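Local coordinates for protein Myo-inositol phosphohydrolase (Mitsuokella multacida, PDB 4WU3) that probably dephosphorylates myo-inositol hexakisphosphate (phytate) as a tandem protein-tyrosine-phosphatase-like enzyme, and binds inositol tetrakisphosphate in its pockets, at residues D223-L226 with E227-S231; Q305-Y308 with D309-K312; T250-M253 with V254-D257; P81-K84 with G85-T88. The protein carries 2 engineered substitutions. All blocks are in the same frame, centred on the assembly; numbering follows the deposited sequence.

In the fold
Contacts 1, 2 and 3 are short helical segments, about two turns each, from the first phosphatase-like half of the chain, and their side chains interlock; contact 4 is a loop turn at the surface. Contact 3, on helix 247-261, is buried throughout and touches both other helical segments: Phe225 of contact 1 packs on Phe252, and Phe307 of contact 2 reaches Met255. Contacts 1 and 2 also meet directly through Leu226, yet each keeps a polar flank, with a Glu-Lys salt bridge in contact 1 and a water and a glycerol in contact 2. In contact 4 a salt bridge and two bridging waters replace the apolar core; its nearest atoms lie about 5 Å from those of contact 3.

Contact 1. Residues D223-L226 with E227-S231; sequences DKFL and EFYKS
The Phe225 ring carries the CB of Tyr229 on one face, 4.2 Å above its plane and displaced toward the rim. Two further carbons approach this ring obliquely: Phe228 CD2 lies 4.1 Å from Phe225 CD1, and Tyr229 CD1 lies 4.2 Å from Phe225 CZ. The Phe228 ring is met differently, since the carbonyl oxygen of Phe225 lies in its plane at the edge, 3.8 Å from CD2. With CG of Phe225 anti to the backbone N (chi1 172°), the ring leans forward along the helix to these later residues. Successive i to i+4 backbone bonds run along this C-terminal part of helix 219-230. On the polar flank Lys230 runs its CG and CD past Leu226 O, and the bend at chi3 (72°) turns NZ back to Glu227 OE2, a 3.2 Å salt bridge on the syn side but 32° out of the carboxylate plane. NZ also bonds to Leu317 O. Ser231 grips Phe228 O twice, through its N and, at 2.9 Å, through OG, both from the same face of the carbonyl plane. The helix packs on the mixed sheet of the PTP-like first half: Phe225 touches Leu209 and Tyr240 and meets Phe252 of helix 247-261 edge-to-face, Phe228 stacks on Phe207 of strand 205-211, and Leu226 packs against Tyr321 of helix 321-327.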
loop_
_atom_site.group_PDB
_atom_site.type_symbol
_atom_site.label_atom_id
_atom_site.label_comp_id
_atom_site.label_asym_id
_atom_site.label_seq_id
_atom_site.Cartn_x
_atom_site.Cartn_y
_atom_site.Cartn_z
ATOM N N ASP A 223 -8.464 -3.236 18.497
ATOM C CA ASP A 223 -9.487 -3.203 19.559
ATOM C C ASP A 223 -9.577 -4.547 20.290
ATOM O O ASP A 223 -9.728 -4.612 21.521
ATOM C CB ASP A 223 -10.878 -2.892 18.984
ATOM C CG ASP A 223 -11.120 -1.399 18.742
ATOM O OD1 ASP A 223 -10.239 -0.557 19.009
ATOM O OD2 ASP A 223 -12.229 -1.074 18.273
ATOM N N LYS A 224 -9.524 -5.619 19.505
ATOM C CA LYS A 224 -9.624 -6.958 20.036
ATOM C C LYS A 224 -8.444 -7.260 20.951
ATOM O O LYS A 224 -8.626 -7.799 22.042
ATOM C CB LYS A 224 -9.701 -7.978 18.901
ATOM C CG LYS A 224 -9.832 -9.398 19.403
ATOM C CD LYS A 224 -9.862 -10.418 18.278
ATOM C CE LYS A 224 -10.216 -11.791 18.839
ATOM N NZ LYS A 224 -9.574 -12.877 18.054
ATOM N N PHE A 225 -7.240 -6.891 20.520
ATOM C CA PHE A 225 -6.053 -7.062 21.358
ATOM C C PHE A 225 -6.160 -6.303 22.682
ATOM O O PHE A 225 -5.838 -6.850 23.738
ATOM C CB PHE A 225 -4.788 -6.611 20.636
ATOM C CG PHE A 225 -3.585 -6.596 21.521
ATOM C CD1 PHE A 225 -2.959 -7.781 21.870
ATOM C CD2 PHE A 225 -3.100 -5.406 22.038
ATOM C CE1 PHE A 225 -1.855 -7.773 22.702
ATOM C CE2 PHE A 225 -2.001 -5.392 22.870
ATOM C CZ PHE A 225 -1.376 -6.573 23.198
ATOM N N LEU A 226 -6.591 -5.046 22.619
ATOM C CA LEU A 226 -6.715 -4.192 23.808
ATOM C C LEU A 226 -7.713 -4.722 24.835
ATOM O O LEU A 226 -7.465 -4.686 26.049
ATOM C CB LEU A 226 -7.095 -2.773 23.406
ATOM C CG LEU A 226 -5.949 -2.039 22.725
ATOM C CD1 LEU A 226 -6.386 -0.708 22.129
ATOM C CD2 LEU A 226 -4.813 -1.850 23.714
ATOM N N GLU A 227 -8.831 -5.235 24.354
ATOM C CA GLU A 227 -9.803 -5.839 25.251
ATOM C C GLU A 227 -9.238 -7.128 25.891
ATOM O O GLU A 227 -9.487 -7.396 27.065
ATOM C CB GLU A 227 -11.131 -6.087 24.532
ATOM C CG GLU A 227 -11.843 -4.797 24.135
ATOM C CD GLU A 227 -12.178 -3.862 25.308
ATOM O OE1 GLU A 227 -12.830 -4.314 26.290
ATOM O OE2 GLU A 227 -11.817 -2.651 25.223
ATOM N N PHE A 228 -8.457 -7.904 25.143
ATOM C CA PHE A 228 -7.707 -9.021 25.733
ATOM C C PHE A 228 -6.676 -8.523 26.750
ATOM O O PHE A 228 -6.526 -9.067 27.852
ATOM C CB PHE A 228 -7.007 -9.792 24.616
ATOM C CG PHE A 228 -5.838 -10.631 25.065
ATOM C CD1 PHE A 228 -6.035 -11.852 25.700
ATOM C CD2 PHE A 228 -4.536 -10.228 24.794
ATOM C CE1 PHE A 228 -4.952 -12.632 26.086
ATOM C CE2 PHE A 228 -3.452 -11.015 25.161
ATOM C CZ PHE A 228 -3.663 -12.215 25.815
ATOM N N TYR A 229 -5.947 -7.485 26.371
ATOM C CA TYR A 229 -4.887 -6.961 27.211
ATOM C C TYR A 229 -5.426 -6.499 28.557
ATOM O O TYR A 229 -4.848 -6.783 29.610
ATOM C CB TYR A 229 -4.185 -5.805 26.504
ATOM C CG TYR A 229 -3.075 -5.175 27.314
ATOM C CD1 TYR A 229 -1.796 -5.717 27.316
ATOM C CD2 TYR A 229 -3.304 -4.041 28.070
ATOM C CE1 TYR A 229 -0.776 -5.136 28.046
ATOM C CE2 TYR A 229 -2.292 -3.462 28.812
ATOM C CZ TYR A 229 -1.034 -4.015 28.798
ATOM O OH TYR A 229 -0.015 -3.433 29.526
ATOM N N LYS A 230 -6.536 -5.775 28.518
ATOM C CA LYS A 230 -7.130 -5.216 29.722
ATOM C C LYS A 230 -7.698 -6.273 30.664
ATOM O O LYS A 230 -7.919 -6.003 31.837
ATOM C CB LYS A 230 -8.223 -4.228 29.337
ATOM C CG LYS A 230 -7.672 -2.955 28.718
ATOM C CD LYS A 230 -8.693 -2.271 27.828
ATOM C CE LYS A 230 -9.798 -1.631 28.647
ATOM N NZ LYS A 230 -10.785 -0.950 27.764
ATOM N N SER A 231 -7.927 -7.476 30.155
ATOM C CA SER A 231 -8.490 -8.528 30.974
ATOM C C SER A 231 -7.403 -9.430 31.551
ATOM O O SER A 231 -7.719 -10.387 32.241
ATOM C CB SER A 231 -9.476 -9.367 30.158
ATOM O OG SER A 231 -8.775 -10.228 29.270
#

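Contact 2. Residues Q305-Y308 with D309-K312; sequences QHFY and DYVK. With GOL (glycerol), chain J.
Val311 lays its CG2 methyl over one face of Phe307, 4.0 Å from the ring centroid and 25° off the normal, the geometry of a CH-pi contact. This methyl is the branch anti to the carbonyl carbon, which turns it back toward the preceding helical turn. One residue further along, Lys312 runs beside Tyr308 in the same direction; its CG stands 4.2 Å from the Tyr308 ring centroid in an off-centre CH-pi contact, and the Tyr308 OH bonds to Val265 O. The supporting i to i+4 bonds, among them Asp309 N to Gln305 O, run near the C-terminal end of helix 291-313. Polar groups gather on the opposite flank from Val311. A glycerol, probably from the crystallisation liquor, spans Gln305 and Asp309: Gln305 NE2 donates to its O3 at 2.8 Å, while its O2 donates to Asp309 OD1 at 2.5 Å. The other carboxylate oxygen, OD2, accepts from a water at 2.7 Å that lies in the His306 ring plane, 2.8 Å from ND1. OD2 also makes a salt bridge with Lys329 of the second subunit, so this carboxylate faces a dimer contact. Within the fold, Phe307 and Val311 face helix 247-261 through Ile258, with Phe307 also on Met255; Tyr310 packs on Leu226 of helix 219-230, and its ring meets Tyr321 and Trp324 of helix 321-327 edge-to-face.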
loop_
_atom_site.group_PDB
_atom_site.type_symbol
_atom_site.label_atom_id
_atom_site.label_comp_id
_atom_site.label_asym_id
_atom_site.label_seq_id
_atom_site.Cartn_x
_atom_site.Cartn_y
_atom_site.Cartn_z
ATOM N N GLN A 305 2.993 5.147 15.394
ATOM C CA GLN A 305 2.939 6.547 15.825
ATOM C C GLN A 305 1.547 6.860 16.362
ATOM O O GLN A 305 1.398 7.486 17.403
ATOM C CB GLN A 305 3.274 7.494 14.671
ATOM C CG GLN A 305 4.689 7.353 14.126
ATOM C CD GLN A 305 4.958 8.264 12.944
ATOM O OE1 GLN A 305 4.991 7.826 11.799
ATOM N NE2 GLN A 305 5.161 9.541 13.223
ATOM N N HIS A 306 0.522 6.423 15.650
ATOM C CA HIS A 306 -0.845 6.724 16.068
ATOM C C HIS A 306 -1.209 5.982 17.344
ATOM O O HIS A 306 -1.881 6.542 18.207
ATOM C CB HIS A 306 -1.852 6.378 14.972
ATOM C CG HIS A 306 -1.638 7.130 13.698
ATOM N ND1 HIS A 306 -1.404 8.488 13.665
ATOM C CD2 HIS A 306 -1.630 6.714 12.410
ATOM C CE1 HIS A 306 -1.253 8.872 12.410
ATOM N NE2 HIS A 306 -1.385 7.815 11.629
ATOM N N PHE A 307 -0.786 4.725 17.455
ATOM C CA PHE A 307 -1.003 3.961 18.685
ATOM C C PHE A 307 -0.303 4.625 19.876
ATOM O O PHE A 307 -0.874 4.695 20.971
ATOM C CB PHE A 307 -0.513 2.516 18.529
ATOM C CG PHE A 307 -0.848 1.629 19.703
ATOM C CD1 PHE A 307 -2.109 1.072 19.834
ATOM C CD2 PHE A 307 0.097 1.354 20.667
ATOM C CE1 PHE A 307 -2.414 0.258 20.915
ATOM C CE2 PHE A 307 -0.208 0.551 21.749
ATOM C CZ PHE A 307 -1.462 -0.001 21.874
ATOM N N TYR A 308 0.926 5.109 19.675
ATOM C CA TYR A 308 1.634 5.851 20.735
ATOM C C TYR A 308 0.815 7.044 21.234
ATOM O O TYR A 308 0.597 7.215 22.449
ATOM C CB TYR A 308 2.982 6.357 20.230
ATOM C CG TYR A 308 3.819 7.060 21.274
ATOM C CD1 TYR A 308 4.635 6.338 22.134
ATOM C CD2 TYR A 308 3.807 8.447 21.396
ATOM C CE1 TYR A 308 5.414 6.968 23.082
ATOM C CE2 TYR A 308 4.588 9.087 22.349
ATOM C CZ TYR A 308 5.395 8.338 23.184
ATOM O OH TYR A 308 6.178 8.957 24.144
ATOM N N ASP A 309 0.372 7.866 20.283
ATOM C CA ASP A 309 -0.482 9.014 20.580
ATOM C C ASP A 309 -1.755 8.603 21.322
ATOM O O ASP A 309 -2.164 9.282 22.249
ATOM C CB ASP A 309 -0.851 9.764 19.292
ATOM C CG ASP A 309 0.326 10.461 18.668
ATOM O OD1 ASP A 309 1.352 10.575 19.341
ATOM O OD2 ASP A 309 0.239 10.882 17.500
ATOM N N TYR A 310 -2.371 7.501 20.906
ATOM C CA TYR A 310 -3.599 7.022 21.529
ATOM C C TYR A 310 -3.369 6.669 22.994
ATOM O O TYR A 310 -4.142 7.064 23.869
ATOM C CB TYR A 310 -4.136 5.792 20.801
ATOM C CG TYR A 310 -5.125 5.009 21.624
ATOM C CD1 TYR A 310 -6.408 5.485 21.835
ATOM C CD2 TYR A 310 -4.773 3.786 22.192
ATOM C CE1 TYR A 310 -7.312 4.774 22.588
ATOM C CE2 TYR A 310 -5.680 3.065 22.943
ATOM C CZ TYR A 310 -6.946 3.566 23.138
ATOM O OH TYR A 310 -7.847 2.861 23.906
ATOM N N VAL A 311 -2.304 5.926 23.265
ATOM C CA VAL A 311 -2.001 5.556 24.634
ATOM C C VAL A 311 -1.637 6.809 25.439
ATOM O O VAL A 311 -2.066 6.959 26.585
ATOM C CB VAL A 311 -0.902 4.486 24.713
ATOM C CG1 VAL A 311 -0.573 4.167 26.170
ATOM C CG2 VAL A 311 -1.371 3.218 24.006
ATOM N N LYS A 312 -0.881 7.720 24.839
ATOM C CA LYS A 312 -0.547 8.969 25.515
ATOM C C LYS A 312 -1.782 9.759 25.931
ATOM O O LYS A 312 -1.889 10.209 27.072
ATOM C CB LYS A 312 0.335 9.841 24.632
ATOM C CG LYS A 312 1.806 9.529 24.780
ATOM C CD LYS A 312 2.364 10.112 26.064
ATOM C CE LYS A 312 3.309 11.262 25.771
ATOM N NZ LYS A 312 4.190 11.509 26.936
HETATM C C1 GOL J . 6.007 10.898 18.291
HETATM O O1 GOL J . 5.994 11.885 19.335
HETATM C C2 GOL J . 4.633 10.235 18.311
HETATM O O2 GOL J . 3.710 11.213 18.799
HETATM C C3 GOL J . 4.219 9.744 16.929
HETATM O O3 GOL J . 4.894 10.449 15.877
HETATM O O HOH W 1 -1.860 10.063 15.978
#

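Contact 3. Residues T250-M253 with V254-D257; sequences TIFM and VMHD
Phe252 and Met255 form a Met-aromatic contact on helix 247-261, which follows strand 237-241 and the loop that in PTP-like enzymes binds phosphate. The aromatic interaction is centred: Met255 SD sits 3.7 Å from the centroid of the Phe252 ring and only 5° off its normal, so the sulfur lies over the middle of the face. The two side chains run side by side in the same direction, and CG of Met255, anti to the carbonyl carbon (chi1 -70°), begins an extended chain that carries the sulfur back to the earlier turn.

Apolar packing adds a neighbour to that sulfur, since Ile251 CG2 lies 3.8 Å from SD. Outside the turn, Ile251 and Met255 meet Phe303 of helix 291-313, and Val254 packs on Ile271 of helix 267-276.

The backbone hydrogen bonds are the regular i to i+4 series, four in all, from Val254, Met255, His256 and Asp257. Beside the first of them the CG2 methyl of Val254 comes close to a carbonyl, 3.2 Å from Thr250 O. Among the polar side chains, His256 is held at both ring nitrogens by other parts of the fold, ND1 by Tyr240 OH and NE2 by Met89 O. Asp257 forms a salt bridge to Arg273 and bonds to Gln274, both on helix 267-276, and has a further partner in Asn261, one turn on in its own helix.

Beyond the sulfur, Met255 bends at chi3 and carries its CE methyl out over the ring rim at much the same height as SD, CE lying 3.8 Å from Phe252 CE2.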
loop_
_atom_site.group_PDB
_atom_site.type_symbol
_atom_site.label_atom_id
_atom_site.label_comp_id
_atom_site.label_asym_id
_atom_site.label_seq_id
_atom_site.Cartn_x
_atom_site.Cartn_y
_atom_site.Cartn_z
ATOM N N THR A 250 7.267 -7.341 15.690
ATOM C CA THR A 250 7.876 -6.112 16.189
ATOM C C THR A 250 6.851 -5.003 16.385
ATOM O O THR A 250 6.958 -4.218 17.321
ATOM C CB THR A 250 9.004 -5.636 15.268
ATOM O OG1 THR A 250 10.015 -6.647 15.235
ATOM C CG2 THR A 250 9.616 -4.333 15.772
ATOM N N ILE A 251 5.854 -4.942 15.511
ATOM C CA ILE A 251 4.758 -4.028 15.719
ATOM C C ILE A 251 4.167 -4.250 17.099
ATOM O O ILE A 251 3.907 -3.285 17.821
ATOM C CB ILE A 251 3.624 -4.219 14.690
ATOM C CG1 ILE A 251 4.032 -3.661 13.328
ATOM C CG2 ILE A 251 2.363 -3.532 15.178
ATOM C CD1 ILE A 251 3.121 -4.107 12.206
ATOM N N PHE A 252 3.940 -5.505 17.470
ATOM C CA PHE A 252 3.275 -5.770 18.738
ATOM C C PHE A 252 4.173 -5.680 19.963
ATOM O O PHE A 252 3.686 -5.409 21.064
ATOM C CB PHE A 252 2.515 -7.086 18.715
ATOM C CG PHE A 252 1.170 -6.957 18.108
ATOM C CD1 PHE A 252 1.039 -6.799 16.750
ATOM C CD2 PHE A 252 0.036 -6.949 18.899
ATOM C CE1 PHE A 252 -0.210 -6.644 16.179
ATOM C CE2 PHE A 252 -1.213 -6.786 18.343
ATOM C CZ PHE A 252 -1.332 -6.633 16.985
ATOM N N MET A 253 5.469 -5.888 19.774
ATOM C CA MET A 253 6.450 -5.650 20.833
ATOM C C MET A 253 6.536 -4.158 21.131
ATOM O O MET A 253 6.654 -3.751 22.295
ATOM C CB MET A 253 7.825 -6.181 20.425
ATOM C CG MET A 253 7.978 -7.678 20.635
ATOM S SD MET A 253 7.913 -8.138 22.379
ATOM C CE MET A 253 9.605 -7.804 22.862
ATOM N N VAL A 254 6.469 -3.356 20.066
ATOM C CA VAL A 254 6.405 -1.897 20.173
ATOM C C VAL A 254 5.104 -1.436 20.834
ATOM O O VAL A 254 5.133 -0.571 21.705
ATOM C CB VAL A 254 6.554 -1.228 18.794
ATOM C CG1 VAL A 254 6.118 0.230 18.835
ATOM C CG2 VAL A 254 7.997 -1.329 18.329
ATOM N N MET A 255 3.970 -2.007 20.439
ATOM C CA MET A 255 2.700 -1.711 21.120
ATOM C C MET A 255 2.752 -2.033 22.622
ATOM O O MET A 255 2.305 -1.250 23.457
ATOM C CB MET A 255 1.546 -2.488 20.480
ATOM C CG MET A 255 1.170 -2.007 19.089
ATOM S SD MET A 255 0.070 -3.166 18.245
ATOM C CE MET A 255 -1.399 -3.068 19.278
ATOM N N HIS A 256 3.292 -3.196 22.957
ATOM C CA HIS A 256 3.427 -3.614 24.350
ATOM C C HIS A 256 4.254 -2.598 25.142
ATOM O O HIS A 256 3.836 -2.131 26.203
ATOM C CB HIS A 256 4.081 -5.004 24.403
ATOM C CG HIS A 256 3.992 -5.680 25.738
ATOM N ND1 HIS A 256 2.988 -6.569 26.061
ATOM C CD2 HIS A 256 4.792 -5.608 26.825
ATOM C CE1 HIS A 256 3.168 -7.006 27.295
ATOM N NE2 HIS A 256 4.262 -6.444 27.777
ATOM N N ASP A 257 5.426 -2.258 24.608
ATOM C CA ASP A 257 6.336 -1.305 25.243
ATOM C C ASP A 257 5.585 0.010 25.477
ATOM O O ASP A 257 5.658 0.603 26.550
ATOM C CB ASP A 257 7.551 -1.095 24.341
ATOM C CG ASP A 257 8.732 -0.460 25.057
ATOM O OD1 ASP A 257 8.542 0.201 26.098
ATOM O OD2 ASP A 257 9.868 -0.601 24.557
#

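Contact 4. Residues P81-K84 with G85-T88; sequences PTRK and GMDT
A type II beta turn from Arg83 to Met86, in the loop between strands 65-66 and 91-94, is closed by Met86 N donating to Arg83 O at 3.1 Å. Gly85 holds the third position with a positive phi of 85°, as this turn type requires. Arg83 bends at chi3 and brings its guanidinium alongside Met86 and Asp87. There NH1 forms a salt bridge with Asp87 OD1 at 3.1 Å, the carboxylate using its syn lone pair and the oxygen lying near the guanidinium plane, although the two planes are 49° apart. A water makes a second, indirect link, accepting from Arg83 NE and donating to Asp87 OD2, each at 2.8 Å. Overlapping the start of the beta turn is an ST turn, in which Thr82 OG1 accepts from Lys84 N at 3.1 Å. Met86 SD lies 3.9 Å above one face of the Arg83 guanidinium, offset toward its rim. The guanidinium is further fixed by Asp69 O, bonded to NH2, and by a cation-pi contact with Tyr71, while Arg273 of helix 267-276 ties down Thr82 O and Lys84 O. A second water links Arg83 O to Asp87 N.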
loop_
_atom_site.group_PDB
_atom_site.type_symbol
_atom_site.label_atom_id
_atom_site.label_comp_id
_atom_site.label_asym_id
_atom_site.label_seq_id
_atom_site.Cartn_x
_atom_site.Cartn_y
_atom_site.Cartn_z
ATOM N N PRO A 81 19.099 4.509 23.474
ATOM C CA PRO A 81 17.879 4.907 24.133
ATOM C C PRO A 81 17.847 4.403 25.569
ATOM O O PRO A 81 18.408 3.348 25.881
ATOM C CB PRO A 81 16.794 4.221 23.309
ATOM C CG PRO A 81 17.455 3.000 22.767
ATOM C CD PRO A 81 18.898 3.375 22.556
ATOM N N THR A 82 17.195 5.172 26.432
ATOM C CA THR A 82 16.972 4.784 27.808
ATOM C C THR A 82 16.401 3.377 27.859
ATOM O O THR A 82 15.649 2.993 26.969
ATOM C CB THR A 82 15.979 5.750 28.472
ATOM O OG1 THR A 82 15.709 5.335 29.811
ATOM C CG2 THR A 82 14.688 5.785 27.695
ATOM N N ARG A 83 16.764 2.620 28.898
ATOM C CA ARG A 83 16.242 1.266 29.108
ATOM C C ARG A 83 15.054 1.294 30.060
ATOM O O ARG A 83 14.544 0.249 30.454
ATOM C CB ARG A 83 17.321 0.341 29.687
ATOM C CG ARG A 83 18.420 -0.060 28.707
ATOM C CD ARG A 83 19.279 -1.186 29.265
ATOM N NE ARG A 83 18.465 -2.346 29.614
ATOM C CZ ARG A 83 18.101 -3.289 28.755
ATOM N NH1 ARG A 83 17.356 -4.292 29.143
ATOM N NH2 ARG A 83 18.473 -3.240 27.500
ATOM N N LYS A 84 14.608 2.490 30.435
ATOM C CA LYS A 84 13.578 2.604 31.464
ATOM C C LYS A 84 12.307 1.814 31.136
ATOM O O LYS A 84 11.736 1.942 30.048
ATOM C CB LYS A 84 13.217 4.064 31.730
ATOM C CG LYS A 84 12.069 4.186 32.714
ATOM C CD LYS A 84 11.818 5.613 33.148
ATOM C CE LYS A 84 10.877 5.629 34.342
ATOM N NZ LYS A 84 10.643 7.011 34.837
ATOM N N GLY A 85 11.880 1.002 32.101
ATOM C CA GLY A 85 10.664 0.209 31.986
ATOM C C GLY A 85 10.813 -1.133 31.279
ATOM O O GLY A 85 9.896 -1.950 31.311
ATOM N N MET A 86 11.956 -1.381 30.648
ATOM C CA MET A 86 12.120 -2.590 29.841
ATOM C C MET A 86 12.095 -3.884 30.650
ATOM O O MET A 86 11.560 -4.897 30.196
ATOM C CB MET A 86 13.431 -2.535 29.061
ATOM C CG MET A 86 13.441 -1.477 27.979
ATOM S SD MET A 86 14.860 -1.643 26.894
ATOM C CE MET A 86 14.315 -2.984 25.827
ATOM N N ASP A 87 12.686 -3.856 31.836
ATOM C CA ASP A 87 12.938 -5.084 32.577
ATOM C C ASP A 87 11.699 -5.648 33.293
ATOM O O ASP A 87 11.719 -6.798 33.759
ATOM C CB ASP A 87 14.088 -4.866 33.562
ATOM C CG ASP A 87 15.432 -4.690 32.862
ATOM O OD1 ASP A 87 15.481 -4.751 31.614
ATOM O OD2 ASP A 87 16.451 -4.498 33.559
ATOM N N THR A 88 10.624 -4.856 33.359
ATOM C CA THR A 88 9.409 -5.263 34.066
ATOM C C THR A 88 8.206 -5.443 33.136
ATOM O O THR A 88 7.057 -5.438 33.577
ATOM C CB THR A 88 9.028 -4.226 35.128
ATOM O OG1 THR A 88 8.857 -2.951 34.500
ATOM C CG2 THR A 88 10.111 -4.127 36.193
HETATM O O HOH W 2 14.775 -1.652 32.717
HETATM O O HOH W 3 17.776 -2.419 32.280
#